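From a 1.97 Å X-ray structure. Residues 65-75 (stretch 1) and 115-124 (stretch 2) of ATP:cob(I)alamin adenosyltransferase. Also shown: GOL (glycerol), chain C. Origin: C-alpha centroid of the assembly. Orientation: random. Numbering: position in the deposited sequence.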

# COMPACT_ATOMS: atom_id res chain seq x y z
N LYS E 65 11.05 12.89 2.64
CA LYS E 65 9.77 13.31 3.28
C LYS E 65 9.81 14.68 3.90
O LYS E 65 8.84 15.45 3.84
CB LYS E 65 9.28 12.26 4.29
CG LYS E 65 8.79 10.99 3.54
CD LYS E 65 8.34 9.95 4.51
CE LYS E 65 7.55 8.84 3.69
NZ LYS E 65 6.96 7.88 4.61
N LYS E 66 10.88 14.97 4.63
CA LYS E 66 11.01 16.34 5.16
C LYS E 66 10.97 17.40 4.12
O LYS E 66 10.39 18.49 4.30
CB LYS E 66 12.27 16.46 6.02
CG LYS E 66 12.24 15.73 7.32
CD LYS E 66 13.54 16.00 8.13
CE LYS E 66 13.70 14.97 9.25
NZ LYS E 66 14.96 15.16 10.02
N ALA E 67 11.68 17.16 3.01
CA ALA E 67 11.77 18.12 1.95
C ALA E 67 10.43 18.32 1.31
O ALA E 67 9.97 19.47 1.07
CB ALA E 67 12.77 17.66 0.92
N TRP E 68 9.73 17.18 1.09
CA TRP E 68 8.39 17.25 0.52
C TRP E 68 7.38 17.96 1.45
O TRP E 68 6.59 18.80 0.96
CB TRP E 68 7.85 15.83 0.24
CG TRP E 68 6.56 15.86 -0.47
CD1 TRP E 68 6.36 15.91 -1.80
CD2 TRP E 68 5.27 15.76 0.11
NE1 TRP E 68 5.01 15.88 -2.11
CE2 TRP E 68 4.31 15.78 -0.97
CE3 TRP E 68 4.80 15.64 1.41
CZ2 TRP E 68 2.95 15.66 -0.77
CZ3 TRP E 68 3.41 15.63 1.61
CH2 TRP E 68 2.53 15.58 0.53
N THR E 69 7.45 17.67 2.74
CA THR E 69 6.59 18.32 3.72
C THR E 69 6.71 19.85 3.66
O THR E 69 5.73 20.57 3.78
CB THR E 69 6.95 17.83 5.13
OG1 THR E 69 6.76 16.40 5.25
CG2 THR E 69 6.12 18.48 6.17
N ALA E 70 7.98 20.31 3.63
CA ALA E 70 8.27 21.71 3.60
C ALA E 70 7.50 22.38 2.48
O ALA E 70 6.95 23.48 2.66
CB ALA E 70 9.78 21.97 3.49
N VAL E 71 7.52 21.80 1.29
CA VAL E 71 6.82 22.37 0.16
C VAL E 71 5.29 22.17 0.27
O VAL E 71 4.49 23.13 0.03
CB VAL E 71 7.38 21.81 -1.16
CG1 VAL E 71 6.48 21.94 -2.42
CG2 VAL E 71 8.77 22.36 -1.49
N ALA E 72 4.89 20.96 0.66
CA ALA E 72 3.46 20.58 0.71
C ALA E 72 2.65 21.32 1.76
O ALA E 72 1.44 21.46 1.64
CB ALA E 72 3.35 19.05 0.95
N MET E 73 3.33 21.78 2.83
CA MET E 73 2.77 22.61 3.86
C MET E 73 3.35 24.06 3.95
O MET E 73 2.94 24.79 4.85
CB MET E 73 2.95 21.93 5.19
CG MET E 73 2.31 20.55 5.07
SD MET E 73 1.56 19.90 6.47
CE MET E 73 0.33 21.12 6.84
N LYS E 74 4.22 24.41 3.03
CA LYS E 74 4.85 25.75 2.99
C LYS E 74 5.41 26.15 4.33
O LYS E 74 5.17 27.25 4.83
CB LYS E 74 3.88 26.81 2.45
CG LYS E 74 3.45 26.55 1.07
CD LYS E 74 2.41 27.63 0.61
CE LYS E 74 1.83 27.30 -0.72
NZ LYS E 74 0.73 28.27 -1.09
N THR E 75 6.17 25.26 4.96
CA THR E 75 6.64 25.48 6.30
C THR E 75 7.96 24.77 6.53
O THR E 75 8.32 23.89 5.78
CB THR E 75 5.60 24.93 7.31
OG1 THR E 75 5.96 25.33 8.63
CG2 THR E 75 5.53 23.46 7.24
N ILE E 115 8.42 33.80 -3.78
CA ILE E 115 8.01 32.63 -4.55
C ILE E 115 8.64 31.40 -3.88
O ILE E 115 9.85 31.36 -3.65
CB ILE E 115 8.46 32.72 -6.03
CG1 ILE E 115 7.88 33.99 -6.73
CG2 ILE E 115 8.07 31.47 -6.81
CD1 ILE E 115 6.38 33.98 -6.87
N LEU E 116 7.82 30.37 -3.70
CA LEU E 116 8.29 29.09 -3.19
C LEU E 116 9.02 28.38 -4.31
O LEU E 116 8.49 28.11 -5.39
CB LEU E 116 7.12 28.23 -2.74
CG LEU E 116 7.49 26.81 -2.23
CD1 LEU E 116 8.25 26.93 -0.94
CD2 LEU E 116 6.22 25.99 -2.05
N ILE E 117 10.28 27.99 -4.06
CA ILE E 117 11.06 27.33 -5.13
C ILE E 117 11.47 25.88 -4.85
O ILE E 117 12.03 25.23 -5.73
CB ILE E 117 12.34 28.17 -5.54
CG1 ILE E 117 13.32 28.40 -4.38
CG2 ILE E 117 11.90 29.55 -6.08
CD1 ILE E 117 14.64 29.09 -4.83
N GLY E 118 11.30 25.44 -3.61
CA GLY E 118 11.71 24.10 -3.27
C GLY E 118 11.70 23.87 -1.79
O GLY E 118 11.26 24.69 -1.01
N GLY E 119 12.24 22.71 -1.47
CA GLY E 119 12.33 22.20 -0.14
C GLY E 119 13.60 21.42 0.02
O GLY E 119 14.07 20.73 -0.88
N LEU E 120 14.20 21.58 1.19
CA LEU E 120 15.42 20.83 1.55
C LEU E 120 15.12 20.01 2.78
O LEU E 120 14.59 20.51 3.74
CB LEU E 120 16.58 21.81 1.83
CG LEU E 120 17.83 21.22 2.45
CD1 LEU E 120 18.60 20.47 1.43
CD2 LEU E 120 18.71 22.32 3.07
N GLY E 121 15.60 18.78 2.78
CA GLY E 121 15.47 17.90 3.91
C GLY E 121 16.72 17.14 4.26
O GLY E 121 17.45 16.67 3.39
N ILE E 122 17.01 17.08 5.55
CA ILE E 122 18.17 16.40 6.10
C ILE E 122 17.75 15.44 7.17
O ILE E 122 16.96 15.78 8.02
CB ILE E 122 19.16 17.40 6.81
CG1 ILE E 122 19.59 18.55 5.83
CG2 ILE E 122 20.36 16.65 7.32
CD1 ILE E 122 20.41 18.09 4.61
N SER E 123 18.32 14.24 7.13
CA SER E 123 18.10 13.30 8.15
C SER E 123 19.33 12.47 8.35
O SER E 123 20.06 12.13 7.42
CB SER E 123 16.89 12.33 7.82
OG SER E 123 16.69 11.43 8.92
N GLY E 124 19.52 12.04 9.59
CA GLY E 124 20.65 11.17 9.95
C GLY E 124 21.32 11.47 11.26
O GLY E 124 21.92 10.58 11.90
C1 GOL C . 15.88 12.32 12.12
O1 GOL C . 16.04 12.79 10.82
C2 GOL C . 16.75 11.10 12.44
O2 GOL C . 18.12 11.21 12.07
C3 GOL C . 16.57 11.11 13.95
O3 GOL C . 17.50 10.30 14.52

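How does the helix come to lie so close to the strand? The two run roughly antiparallel, with 147° between their directions, and their axes approach to 5.8 Å. At Gly119 and Gly121 a CB would point toward the helix, and there is no room for one: an ideal CB on Gly119 would sit 2.4 Å from Ala67 O, and one on Gly121 would sit 2.7 Å from Ala67 N. With bare backbone at both positions, Ala67 CA comes within 4.2 Å of Gly121 CA, and the small Ala67 side chain packs directly on the strand, its CB 3.6 Å from Gly121 N.

What does Leu116, which has the most surface covered, pack against? Its CA-to-CB bond points toward the other stretch. Leu116 CD2 lies 4.1 Å from Val71 CG1, an apolar contact, and 4.2 Å from Lys74 CG, so the aliphatic part of that lysine extends the greasy patch. Lys74 itself has left helical geometry, with positive phi.

How does Val71 serve two parts of the strand? Its chi1 is t. Val71 CG1 is nearer Leu116, with CG2 close behind; CG2 alone lies against the glycine backbone, 3.3 Å from Gly118 C and 3.5 Å from Gly119 N.

What does Lys66 add at the other end? Its CB rests 4.1 Å from Gly121 CA, and from there the chain runs extended along the strand, with chi2 to chi4 all t. This carries the amine to a backbone carbonyl, where Lys66 NZ donates a hydrogen bond to Ile122 O at 2.9 Å, the one hydrogen bond between the stretches. The same NZ also donates to O1 of the glycerol, 2.7 Å away, while Gly124 N donates to glycerol O2 at 3.0 Å, so the glycerol links Lys66 to Gly124, just past the strand.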